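DUF7790 domain-containing protein (Leptospira interrogans serogroup Icterohaemorrhagiae serovar copenhageni, PDB 6ULO) is of unknown function but belongs by sequence to the NADP-Rossmann clan and has a Rossmann-like alpha/beta fold, probably tethered to a membrane when full-length. Local coordinates at residues A[31-36]-A[201-206]; A[70-75]-A[98-103]; A[86-91]-A[192-197]; A[221-226]-A[249-254]. One frame throughout, in Å; residues are numbered along the deposited sequence.

Contact 1. Residues A[31-36]-A[201-206]; sequences PQETLV and NITLTG
E33 meets the start of helix 203-214 with a single carboxylate oxygen. T203 N donates to E33 OE2 at 2.8 Å in a nearly straight bond, 174° at the hydrogen, approaching from above the carboxylate plane; I202 N reaches the same oxygen at 3.0 Å from the other face of that plane, on the anti side. A water donates a third bond to OE2 and takes the amide of L204. CG stands anti to the carbonyl carbon (chi1 -68°) and the chain runs on extended, while OE1 accepts N197 N. In Rossmann-like folds a helix follows each parallel strand, and here helix 203-214 follows edge strand 191-195; the amides of its first turn would be expected to favour a negative charge on E33. T203 OG1 stands beside its own backbone N (chi1 -54°), 3.2 Å from E33 CG, and is bonded to R195 O, whereas the Q32 side chain starts away from segment 201-206 and its OE1 accepts R195 N. In one of the two conformers of I202, CG2 lies 3.6 Å from P31 CB. A further water spans P31 O and T203 O, donating to both.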
loop_
_atom_site.group_PDB
_atom_site.type_symbol
_atom_site.label_atom_id
_atom_site.label_comp_id
_atom_site.label_asym_id
_atom_site.label_seq_id
_atom_site.Cartn_x
_atom_site.Cartn_y
_atom_site.Cartn_z
ATOM N N PRO A 31 10.644 14.602 -1.044
ATOM C CA PRO A 31 10.017 15.404 -2.106
ATOM C C PRO A 31 8.754 14.756 -2.658
ATOM O O PRO A 31 8.680 13.541 -2.830
ATOM C CB PRO A 31 11.114 15.514 -3.178
ATOM C CG PRO A 31 12.381 15.026 -2.557
ATOM C CD PRO A 31 12.068 14.291 -1.302
ATOM N N GLN A 32 7.776 15.591 -2.986
ATOM C CA GLN A 32 6.506 15.135 -3.539
ATOM C C GLN A 32 6.222 15.803 -4.879
ATOM O O GLN A 32 6.872 16.775 -5.278
ATOM C CB GLN A 32 5.369 15.391 -2.539
ATOM C CG GLN A 32 5.518 14.638 -1.216
ATOM C CD GLN A 32 4.323 14.841 -0.310
ATOM O OE1 GLN A 32 3.193 14.540 -0.671
ATOM N NE2 GLN A 32 4.569 15.403 0.861
ATOM N N GLU A 33 5.215 15.295 -5.574
ATOM C CA GLU A 33 4.784 15.801 -6.859
ATOM C C GLU A 33 3.449 16.521 -6.741
ATOM O O GLU A 33 2.639 16.262 -5.838
ATOM C CB GLU A 33 4.669 14.664 -7.876
ATOM C CG GLU A 33 6.040 14.105 -8.218
ATOM C CD GLU A 33 6.020 12.705 -8.795
ATOM O OE1 GLU A 33 4.933 12.146 -9.156
ATOM O OE2 GLU A 33 7.120 12.142 -8.900
ATOM N N THR A 34 3.210 17.431 -7.669
ATOM C CA THR A 34 1.949 18.153 -7.702
ATOM C C THR A 34 0.899 17.274 -8.346
ATOM O O THR A 34 1.112 16.740 -9.431
ATOM C CB THR A 34 2.119 19.423 -8.539
ATOM O OG1 THR A 34 3.157 20.238 -7.980
ATOM C CG2 THR A 34 0.813 20.208 -8.608
ATOM N N LEU A 35 -0.235 17.142 -7.686
ATOM C CA LEU A 35 -1.355 16.361 -8.182
ATOM C C LEU A 35 -2.410 17.354 -8.604
ATOM O O LEU A 35 -2.477 18.462 -8.072
ATOM C CB LEU A 35 -1.929 15.432 -7.109
ATOM C CG LEU A 35 -0.935 14.443 -6.531
ATOM C CD1 LEU A 35 -1.701 13.440 -5.704
ATOM C CD2 LEU A 35 -0.165 13.741 -7.603
ATOM N N VAL A 36 -3.175 16.999 -9.619
ATOM C CA VAL A 36 -4.334 17.807 -9.968
ATOM C C VAL A 36 -5.536 16.874 -10.055
ATOM O O VAL A 36 -5.383 15.646 -10.169
ATOM C CB VAL A 36 -4.112 18.592 -11.277
ATOM C CG1 VAL A 36 -2.885 19.492 -11.158
ATOM C CG2 VAL A 36 -4.006 17.639 -12.465
ATOM N N ASN A 201 9.014 11.642 -11.812
ATOM C CA ASN A 201 10.463 11.798 -11.716
ATOM C C ASN A 201 10.934 12.411 -10.403
ATOM O O ASN A 201 12.128 12.711 -10.266
ATOM C CB ASN A 201 11.049 12.536 -12.939
ATOM C CG ASN A 201 10.546 13.994 -13.090
ATOM O OD1 ASN A 201 9.956 14.557 -12.183
ATOM N ND2 ASN A 201 10.807 14.602 -14.252
ATOM N N ILE A 202 10.045 12.649 -9.451
ATOM C CA ILE A 202 10.445 13.244 -8.177
ATOM C C ILE A 202 10.230 12.285 -7.008
ATOM O O ILE A 202 11.153 12.012 -6.239
ATOM C CB ILE A 202 9.696 14.564 -7.915
ATOM C CG1 ILE A 202 10.176 15.697 -8.835
ATOM C CG2 ILE A 202 9.878 15.021 -6.470
ATOM C CD1 ILE A 202 9.232 16.892 -8.838
ATOM N N THR A 203 8.989 11.817 -6.800
ATOM C CA THR A 203 8.658 11.219 -5.501
ATOM C C THR A 203 9.318 9.865 -5.279
ATOM O O THR A 203 9.897 9.608 -4.223
ATOM C CB THR A 203 7.159 11.078 -5.341
ATOM O OG1 THR A 203 6.576 12.362 -5.577
ATOM C CG2 THR A 203 6.830 10.610 -3.920
ATOM N N LEU A 204 9.198 8.952 -6.229
ATOM C CA LEU A 204 9.680 7.594 -5.972
ATOM C C LEU A 204 11.208 7.555 -5.914
ATOM O O LEU A 204 11.787 6.878 -5.043
ATOM C CB LEU A 204 9.066 6.629 -6.985
ATOM C CG LEU A 204 9.295 5.130 -6.757
ATOM C CD1 LEU A 204 8.857 4.691 -5.346
ATOM C CD2 LEU A 204 8.527 4.370 -7.825
ATOM N N THR A 205 11.871 8.331 -6.784
ATOM C CA THR A 205 13.312 8.498 -6.653
ATOM C C THR A 205 13.654 9.132 -5.320
ATOM O O THR A 205 14.613 8.721 -4.646
ATOM C CB THR A 205 13.856 9.327 -7.814
ATOM O OG1 THR A 205 13.942 8.473 -8.956
ATOM C CG2 THR A 205 15.277 9.863 -7.516
ATOM N N GLY A 206 12.835 10.109 -4.895
ATOM C CA GLY A 206 13.073 10.788 -3.631
ATOM C C GLY A 206 12.978 9.853 -2.444
ATOM O O GLY A 206 13.710 10.018 -1.467
HETATM O O HOH W 1 10.302 11.513 -2.140
HETATM O O HOH W 2 7.776 9.479 -8.730
#

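Contact 2. Residues A[70-75]-A[98-103]; sequences VGSEQN and HANTIT
N100 points its side chain from helix 94-109 into the turn that follows strand 66-69, and its amide lies against the backbone of G71 and S72. N100 ND2 donates to G71 O at 3.0 Å; the bond is close to straight (170°), with the acceptor in the plane of the N100 amide and the donor tilted a little from the carbonyl plane. The other branch, N100 OD1, sits 3.4 Å from S72 CA, so the amide spans the G71-S72 peptide. The turn belongs to the segment VGSEQN, placed like the glycine-rich loop between the first strand and helix of Rossmann-like domains, which in relatives lies beside the cofactor. The backbone of G71 (phi 87°, psi -153°) would jam a CB against the preceding carbonyl. A second asparagine, N75, ties the loop to itself: N75 ND2 donates to V70 O at 2.7 Å and to S72 O at 3.0 Å, while N75 OD1 is bonded to Y67 OH. Q74 OE1 accepts S72 N at 3.0 Å, and Q74 NE2 is bonded to Y222 OH. One turn along the helix from N100, T103 OG1 comes within 4.3 Å of E73 CG; the polar ends part, T103 to W120 NE1 and E73 OE2 to H157 NE2.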
loop_
_atom_site.group_PDB
_atom_site.type_symbol
_atom_site.label_atom_id
_atom_site.label_comp_id
_atom_site.label_asym_id
_atom_site.label_seq_id
_atom_site.Cartn_x
_atom_site.Cartn_y
_atom_site.Cartn_z
ATOM N N VAL A 70 1.159 1.885 -3.332
ATOM C CA VAL A 70 0.044 2.604 -3.926
ATOM C C VAL A 70 -1.250 2.161 -3.243
ATOM O O VAL A 70 -1.308 1.104 -2.600
ATOM C CB VAL A 70 -0.023 2.380 -5.454
ATOM C CG1 VAL A 70 1.326 2.721 -6.109
ATOM C CG2 VAL A 70 -0.460 0.954 -5.772
ATOM N N GLY A 71 -2.318 2.958 -3.402
ATOM C CA GLY A 71 -3.594 2.514 -2.860
ATOM C C GLY A 71 -3.840 2.868 -1.415
ATOM O O GLY A 71 -3.318 3.866 -0.909
ATOM N N SER A 72 -4.653 2.078 -0.730
ATOM C CA SER A 72 -5.285 2.522 0.505
ATOM C C SER A 72 -5.100 1.540 1.660
ATOM O O SER A 72 -3.978 1.135 1.966
ATOM C CB SER A 72 -6.752 2.817 0.179
ATOM O OG SER A 72 -6.778 3.767 -0.868
ATOM N N GLU A 73 -6.209 1.130 2.312
ATOM C CA GLU A 73 -6.100 0.357 3.549
ATOM C C GLU A 73 -5.447 -1.005 3.388
ATOM O O GLU A 73 -4.919 -1.543 4.377
ATOM C CB GLU A 73 -7.477 0.171 4.232
ATOM C CG GLU A 73 -7.978 1.459 4.867
ATOM C CD GLU A 73 -9.430 1.275 5.211
ATOM O OE1 GLU A 73 -10.281 1.504 4.310
ATOM O OE2 GLU A 73 -9.728 0.858 6.343
ATOM N N GLN A 74 -5.456 -1.578 2.183
ATOM C CA GLN A 74 -4.818 -2.883 2.020
ATOM C C GLN A 74 -3.332 -2.820 2.353
ATOM O O GLN A 74 -2.730 -3.825 2.743
ATOM C CB GLN A 74 -5.053 -3.462 0.623
ATOM C CG GLN A 74 -4.268 -2.799 -0.502
ATOM C CD GLN A 74 -4.966 -1.637 -1.146
ATOM O OE1 GLN A 74 -5.551 -0.787 -0.480
ATOM N NE2 GLN A 74 -4.877 -1.546 -2.472
ATOM N N ASN A 75 -2.714 -1.636 2.212
ATOM C CA ASN A 75 -1.313 -1.468 2.586
ATOM C C ASN A 75 -1.103 -1.645 4.079
ATOM O O ASN A 75 -0.048 -2.126 4.501
ATOM C CB ASN A 75 -0.850 -0.081 2.171
ATOM C CG ASN A 75 -0.796 0.039 0.657
ATOM O OD1 ASN A 75 0.070 -0.555 0.014
ATOM N ND2 ASN A 75 -1.708 0.806 0.083
ATOM N N HIS A 98 -5.781 11.858 0.306
ATOM C CA HIS A 98 -6.573 12.482 1.361
ATOM C C HIS A 98 -7.354 11.464 2.173
ATOM O O HIS A 98 -7.460 11.611 3.390
ATOM C CB HIS A 98 -7.504 13.506 0.737
ATOM C CG HIS A 98 -6.796 14.770 0.394
ATOM N ND1 HIS A 98 -7.316 15.711 -0.464
ATOM C CD2 HIS A 98 -5.624 15.273 0.850
ATOM C CE1 HIS A 98 -6.487 16.741 -0.528
ATOM N NE2 HIS A 98 -5.454 16.500 0.262
ATOM N N ALA A 99 -7.914 10.419 1.530
ATOM C CA ALA A 99 -8.621 9.403 2.300
ATOM C C ALA A 99 -7.654 8.687 3.231
ATOM O O ALA A 99 -8.007 8.361 4.365
ATOM C CB ALA A 99 -9.363 8.431 1.374
ATOM N N ASN A 100 -6.423 8.441 2.783
ATOM C CA ASN A 100 -5.454 7.840 3.685
ATOM C C ASN A 100 -5.153 8.760 4.869
ATOM O O ASN A 100 -4.916 8.289 5.986
ATOM C CB ASN A 100 -4.174 7.499 2.925
ATOM C CG ASN A 100 -4.310 6.257 2.066
ATOM O OD1 ASN A 100 -5.098 5.342 2.390
ATOM N ND2 ASN A 100 -3.532 6.182 0.998
ATOM N N THR A 101 -5.083 10.082 4.617
ATOM C CA THR A 101 -4.864 11.049 5.691
ATOM C C THR A 101 -5.982 10.967 6.721
ATOM O O THR A 101 -5.729 11.003 7.930
ATOM C CB THR A 101 -4.769 12.452 5.090
ATOM O OG1 THR A 101 -3.654 12.518 4.195
ATOM C CG2 THR A 101 -4.622 13.541 6.188
ATOM N N ILE A 102 -7.223 10.832 6.257
ATOM C CA ILE A 102 -8.349 10.638 7.168
ATOM C C ILE A 102 -8.196 9.342 7.950
ATOM O O ILE A 102 -8.380 9.317 9.167
ATOM C CB ILE A 102 -9.678 10.681 6.393
ATOM C CG1 ILE A 102 -9.872 12.060 5.759
ATOM C CG2 ILE A 102 -10.837 10.302 7.324
ATOM C CD1 ILE A 102 -10.999 12.093 4.730
ATOM N N THR A 103 -7.862 8.247 7.265
ATOM C CA THR A 103 -7.689 6.972 7.958
ATOM C C THR A 103 -6.655 7.082 9.081
ATOM O O THR A 103 -6.867 6.546 10.184
ATOM C CB THR A 103 -7.308 5.917 6.926
ATOM O OG1 THR A 103 -8.491 5.549 6.244
ATOM C CG2 THR A 103 -6.619 4.674 7.527
#

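Contact 3. Residues A[86-91]-A[192-197]; sequences FIYLMD and LPIRGN
Y88 and M90 pack beside L192 and I194 on one face of a parallel strand pair that forms an edge of the Rossmann-like sheet. Five backbone hydrogen bonds join the pair, passing alternately between the two segments: L192 N to I87 O, L89 N to L192 O, I194 N to L89 O, D91 N to I194 O and G196 N to D91 O. D91 N to I194 O, at 3.2 Å, is the longest of the five, and the two strands cross at -29°. Over this frame the Y88 ring slants across both neighbours, its CD1 lying 3.6 Å from I194 CD1 and 3.8 Å from L192 CB. A chi1 of 57° sets I194 CG1 between the backbone N and the carbonyl carbon, 3.8 Å from M90 CB. M90 CG, anti to its backbone N (chi1 -178°), leads toward G196, where CG lies 3.6 Å from G196 O; a CB at G196 would clash with M90 SD.

Farther out, Y88 OH is bonded to L27 O, while T203 and I207 of helix 203-214 pack on I194. P193 and L89 occupy the other face, where P193 rests on T101 and I104 of helix 94-109. At the end of its strand, D91 accepts G71 N with OD1 and T93 N with OD2; an acidic residue here often meets the cofactor ribose in Rossmann relatives. Beside it a water bridges the two segments, donating to M90 O at 3.2 Å and to G196 O at 2.8 Å.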
loop_
_atom_site.group_PDB
_atom_site.type_symbol
_atom_site.label_atom_id
_atom_site.label_comp_id
_atom_site.label_asym_id
_atom_site.label_seq_id
_atom_site.Cartn_x
_atom_site.Cartn_y
_atom_site.Cartn_z
ATOM N N PHE A 86 8.152 1.679 8.945
ATOM C CA PHE A 86 7.566 2.929 8.478
ATOM C C PHE A 86 6.788 2.590 7.224
ATOM O O PHE A 86 7.116 1.616 6.541
ATOM C CB PHE A 86 8.639 3.975 8.120
ATOM C CG PHE A 86 9.608 4.276 9.239
ATOM C CD1 PHE A 86 9.293 5.237 10.195
ATOM C CD2 PHE A 86 10.801 3.588 9.366
ATOM C CE1 PHE A 86 10.143 5.515 11.252
ATOM C CE2 PHE A 86 11.676 3.868 10.424
ATOM C CZ PHE A 86 11.326 4.828 11.376
ATOM N N ILE A 87 5.744 3.365 6.951
ATOM C CA ILE A 87 4.858 3.112 5.816
ATOM C C ILE A 87 4.713 4.382 4.987
ATOM O O ILE A 87 4.122 5.362 5.466
ATOM C CB ILE A 87 3.469 2.639 6.270
ATOM C CG1 ILE A 87 3.553 1.407 7.159
ATOM C CG2 ILE A 87 2.571 2.410 5.048
ATOM C CD1 ILE A 87 2.222 0.993 7.760
ATOM N N TYR A 88 5.211 4.359 3.744
ATOM C CA TYR A 88 4.870 5.388 2.764
ATOM C C TYR A 88 3.666 4.929 1.932
ATOM O O TYR A 88 3.696 3.861 1.316
ATOM C CB TYR A 88 6.041 5.638 1.817
ATOM C CG TYR A 88 7.056 6.638 2.322
ATOM C CD1 TYR A 88 6.689 7.940 2.656
ATOM C CD2 TYR A 88 8.419 6.324 2.319
ATOM C CE1 TYR A 88 7.658 8.901 3.045
ATOM C CE2 TYR A 88 9.389 7.274 2.674
ATOM C CZ TYR A 88 8.986 8.545 3.024
ATOM O OH TYR A 88 9.946 9.445 3.355
ATOM N N LEU A 89 2.626 5.734 1.906
ATOM C CA LEU A 89 1.458 5.498 1.058
ATOM C C LEU A 89 1.566 6.524 -0.049
ATOM O O LEU A 89 1.193 7.685 0.128
ATOM C CB LEU A 89 0.164 5.632 1.857
ATOM C CG LEU A 89 0.077 4.678 3.054
ATOM C CD1 LEU A 89 -1.174 4.975 3.828
ATOM C CD2 LEU A 89 0.042 3.238 2.581
ATOM N N MET A 90 2.117 6.112 -1.183
ATOM C CA MET A 90 2.382 7.021 -2.292
ATOM C C MET A 90 1.347 6.769 -3.377
ATOM O O MET A 90 1.294 5.662 -3.925
ATOM C CB MET A 90 3.782 6.802 -2.883
ATOM C CG MET A 90 4.060 7.791 -4.002
ATOM S SD MET A 90 5.605 7.450 -4.939
ATOM C CE MET A 90 5.015 6.171 -6.027
ATOM N N ASP A 91 0.549 7.774 -3.719
ATOM C CA ASP A 91 -0.449 7.608 -4.771
ATOM C C ASP A 91 -0.515 8.874 -5.611
ATOM O O ASP A 91 -0.084 9.951 -5.192
ATOM C CB ASP A 91 -1.816 7.235 -4.171
ATOM C CG ASP A 91 -2.724 6.496 -5.138
ATOM O OD1 ASP A 91 -2.667 5.241 -5.122
ATOM O OD2 ASP A 91 -3.507 7.169 -5.866
ATOM N N LEU A 192 2.812 7.707 6.274
ATOM C CA LEU A 192 3.038 8.973 5.580
ATOM C C LEU A 192 2.380 8.921 4.215
ATOM O O LEU A 192 2.931 8.317 3.271
ATOM C CB LEU A 192 4.528 9.282 5.441
ATOM C CG LEU A 192 5.258 9.347 6.788
ATOM C CD1 LEU A 192 6.126 8.116 6.941
ATOM C CD2 LEU A 192 6.120 10.581 6.882
ATOM N N PRO A 193 1.237 9.579 4.042
ATOM C CA PRO A 193 0.641 9.679 2.707
ATOM C C PRO A 193 1.347 10.747 1.906
ATOM O O PRO A 193 1.474 11.884 2.361
ATOM C CB PRO A 193 -0.802 10.093 2.985
ATOM C CG PRO A 193 -0.950 10.221 4.453
ATOM C CD PRO A 193 0.403 10.221 5.077
ATOM N N ILE A 194 1.819 10.390 0.729
ATOM C CA ILE A 194 2.605 11.307 -0.091
ATOM C C ILE A 194 2.123 11.247 -1.533
ATOM O O ILE A 194 1.603 10.219 -2.003
ATOM C CB ILE A 194 4.115 11.038 0.010
ATOM C CG1 ILE A 194 4.484 9.594 -0.376
ATOM C CG2 ILE A 194 4.652 11.423 1.385
ATOM C CD1 ILE A 194 6.026 9.369 -0.533
ATOM N N ARG A 195 2.292 12.361 -2.226
ATOM C CA ARG A 195 1.831 12.503 -3.601
ATOM C C ARG A 195 2.919 12.049 -4.569
ATOM O O ARG A 195 4.006 12.637 -4.607
ATOM C CB ARG A 195 1.545 13.979 -3.883
ATOM C CG ARG A 195 0.453 14.582 -3.006
ATOM C CD ARG A 195 0.247 16.072 -3.361
ATOM N NE ARG A 195 1.476 16.839 -3.170
ATOM C CZ ARG A 195 1.838 17.363 -2.001
ATOM N NH1 ARG A 195 1.045 17.205 -0.938
ATOM N NH2 ARG A 195 2.989 18.043 -1.881
ATOM N N GLY A 196 2.633 11.040 -5.374
ATOM C CA GLY A 196 3.632 10.601 -6.326
ATOM C C GLY A 196 3.084 9.635 -7.353
ATOM O O GLY A 196 2.283 8.744 -7.020
ATOM N N ASN A 197 3.547 9.794 -8.589
ATOM C CA ASN A 197 3.210 8.892 -9.683
ATOM C C ASN A 197 4.302 7.838 -9.774
ATOM O O ASN A 197 5.488 8.182 -9.753
ATOM C CB ASN A 197 3.182 9.740 -10.968
ATOM C CG ASN A 197 2.615 9.010 -12.191
ATOM O OD1 ASN A 197 2.534 7.802 -12.253
ATOM N ND2 ASN A 197 2.307 9.787 -13.206
HETATM O O HOH W 3 1.647 6.036 -7.117
#

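Contact 4. Residues A[221-226]-A[249-254]; sequences IYFSNA and SLVVRT
Neighbouring parallel strands 218-222 and 249-255 of the Rossmann-like sheet are joined here through I221, F223 and their partners L250 and V252. I221 N donates to L250 O, V252 N to I221 O, and F223 N to V252 O in an almost straight bond (173°). F223 to A226 form a type II' turn, and within it S224 O accepts T254 N at 2.9 Å.

The rings flank this backbone. Y222, with CG anti to its backbone N (chi1 166°), turns an edge to V252, CD1 lying 3.7 Å from V252 CG1, while the amide nitrogen S224 N sits over the centre of one ring face. F223 crosses V251 obliquely, its CD2 and CE2 each 3.6 Å from V251 CG1. That same methyl lies over one face of the R253 guanidinium, which forms a salt bridge to E227 and a cation-pi contact with F286. N225 CB touches T254 OG1 at 3.3 Å. Polar ends converge on E50: Y222 OH pairs with its OE1, S224 OG and T254 OG1 with its OE2, so one carboxylate ties the turn to the adjoining strand. A loop departing from the carboxyl end of a parallel strand, beside the next strand of the sheet, is typical of Rossmann-like alpha/beta domains, where such ends commonly border the ligand cleft.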
loop_
_atom_site.group_PDB
_atom_site.type_symbol
_atom_site.label_atom_id
_atom_site.label_comp_id
_atom_site.label_asym_id
_atom_site.label_seq_id
_atom_site.Cartn_x
_atom_site.Cartn_y
_atom_site.Cartn_z
ATOM N N ILE A 221 7.519 -3.241 -1.563
ATOM C CA ILE A 221 6.860 -2.252 -2.400
ATOM C C ILE A 221 5.635 -2.897 -3.040
ATOM O O ILE A 221 5.737 -3.967 -3.661
ATOM C CB ILE A 221 7.817 -1.571 -3.404
ATOM C CG1 ILE A 221 7.099 -0.423 -4.100
ATOM C CG2 ILE A 221 8.440 -2.568 -4.400
ATOM C CD1 ILE A 221 8.043 0.554 -4.769
ATOM N N TYR A 222 4.463 -2.287 -2.843
ATOM C CA TYR A 222 3.194 -2.819 -3.331
ATOM C C TYR A 222 2.686 -1.959 -4.481
ATOM O O TYR A 222 2.523 -0.740 -4.333
ATOM C CB TYR A 222 2.179 -2.847 -2.179
ATOM C CG TYR A 222 0.729 -3.071 -2.620
ATOM C CD1 TYR A 222 0.231 -4.364 -2.897
ATOM C CD2 TYR A 222 -0.139 -2.001 -2.761
ATOM C CE1 TYR A 222 -1.101 -4.543 -3.272
ATOM C CE2 TYR A 222 -1.475 -2.195 -3.120
ATOM C CZ TYR A 222 -1.941 -3.468 -3.381
ATOM O OH TYR A 222 -3.242 -3.619 -3.761
ATOM N N PHE A 223 2.443 -2.593 -5.625
ATOM C CA PHE A 223 1.970 -1.929 -6.832
ATOM C C PHE A 223 0.510 -2.189 -7.149
ATOM O O PHE A 223 0.037 -1.685 -8.158
ATOM C CB PHE A 223 2.784 -2.355 -8.048
ATOM C CG PHE A 223 4.243 -1.982 -7.969
ATOM C CD1 PHE A 223 4.646 -0.672 -7.702
ATOM C CD2 PHE A 223 5.235 -2.950 -8.179
ATOM C CE1 PHE A 223 6.015 -0.338 -7.677
ATOM C CE2 PHE A 223 6.593 -2.612 -8.156
ATOM C CZ PHE A 223 6.970 -1.319 -7.907
ATOM N N SER A 224 -0.194 -3.034 -6.383
ATOM C CA SER A 224 -1.509 -3.497 -6.822
ATOM C C SER A 224 -1.366 -4.028 -8.241
ATOM O O SER A 224 -0.346 -4.647 -8.536
ATOM C CB SER A 224 -2.555 -2.387 -6.627
ATOM O OG SER A 224 -3.855 -2.856 -6.971
ATOM N N ASN A 225 -2.322 -3.747 -9.123
ATOM C CA ASN A 225 -2.168 -4.097 -10.531
ATOM C C ASN A 225 -1.814 -2.882 -11.368
ATOM O O ASN A 225 -2.065 -2.871 -12.583
ATOM C CB ASN A 225 -3.408 -4.824 -11.090
ATOM C CG ASN A 225 -4.593 -3.912 -11.272
ATOM O OD1 ASN A 225 -4.846 -3.043 -10.404
ATOM N ND2 ASN A 225 -5.356 -4.104 -12.355
ATOM N N ALA A 226 -1.202 -1.859 -10.746
ATOM C CA ALA A 226 -0.898 -0.633 -11.482
ATOM C C ALA A 226 -0.018 -0.884 -12.699
ATOM O O ALA A 226 -0.161 -0.182 -13.706
ATOM C CB ALA A 226 -0.222 0.373 -10.555
ATOM N N SER A 249 13.681 -8.368 0.568
ATOM C CA SER A 249 12.658 -7.389 0.199
ATOM C C SER A 249 11.843 -7.881 -0.991
ATOM O O SER A 249 12.406 -8.443 -1.938
ATOM C CB SER A 249 13.337 -6.073 -0.201
ATOM O OG SER A 249 14.172 -5.575 0.833
ATOM N N LEU A 250 10.520 -7.627 -0.973
ATOM C CA LEU A 250 9.603 -8.110 -2.010
ATOM C C LEU A 250 8.813 -6.990 -2.674
ATOM O O LEU A 250 8.395 -6.020 -2.017
ATOM C CB LEU A 250 8.545 -9.076 -1.420
ATOM C CG LEU A 250 9.057 -10.410 -0.933
ATOM C CD1 LEU A 250 7.890 -11.249 -0.412
ATOM C CD2 LEU A 250 9.794 -11.143 -2.058
ATOM N N VAL A 251 8.608 -7.150 -3.979
ATOM C CA VAL A 251 7.497 -6.555 -4.715
ATOM C C VAL A 251 6.251 -7.382 -4.465
ATOM O O VAL A 251 6.309 -8.618 -4.517
ATOM C CB VAL A 251 7.791 -6.565 -6.228
ATOM C CG1 VAL A 251 6.586 -6.081 -7.028
ATOM C CG2 VAL A 251 9.057 -5.773 -6.588
ATOM N N VAL A 252 5.116 -6.724 -4.267
ATOM C CA VAL A 252 3.808 -7.349 -4.283
ATOM C C VAL A 252 2.991 -6.710 -5.400
ATOM O O VAL A 252 2.886 -5.481 -5.481
ATOM C CB VAL A 252 3.099 -7.158 -2.933
ATOM C CG1 VAL A 252 1.655 -7.733 -3.000
ATOM C CG2 VAL A 252 3.920 -7.744 -1.798
ATOM N N ARG A 253 2.371 -7.539 -6.250
ATOM C CA ARG A 253 1.532 -7.031 -7.331
ATOM C C ARG A 253 0.402 -8.027 -7.568
ATOM O O ARG A 253 0.418 -9.167 -7.078
ATOM C CB ARG A 253 2.329 -6.842 -8.646
ATOM C CG ARG A 253 2.841 -8.151 -9.230
ATOM C CD ARG A 253 3.398 -8.010 -10.622
ATOM N NE ARG A 253 4.579 -7.150 -10.693
ATOM C CZ ARG A 253 5.839 -7.557 -10.561
ATOM N NH1 ARG A 253 6.124 -8.821 -10.285
ATOM N NH2 ARG A 253 6.841 -6.674 -10.702
ATOM N N THR A 254 -0.561 -7.582 -8.360
ATOM C CA THR A 254 -1.577 -8.473 -8.902
ATOM C C THR A 254 -1.654 -8.267 -10.409
ATOM O O THR A 254 -1.221 -7.238 -10.950
ATOM C CB THR A 254 -2.952 -8.159 -8.297
ATOM O OG1 THR A 254 -3.232 -6.756 -8.416
ATOM C CG2 THR A 254 -2.992 -8.563 -6.856
#

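How the contacts relate
Contacts 3 and 4 belong to one sheet without touching, their nearest atoms about 7 Å apart; contact 2 bridges them. Its loop is tied to contact 3 by G71 N to D91 OD1 (2.9 Å) and to contact 4 by V70 N to Y222 O (3.1 Å), in keeping with a first strand set between its two neighbours. Contact 1 lies on the outer side of contact 3, with centres 10 Å apart, and is joined to it by T203 OG1 to R195 O and E33 OE1 to N197 N, both 2.8 Å. It only brushes contact 4, through L204 and I221. The loops of contacts 2, 3 and 4 would border a cofactor cleft if the protein binds one, as its relatives do.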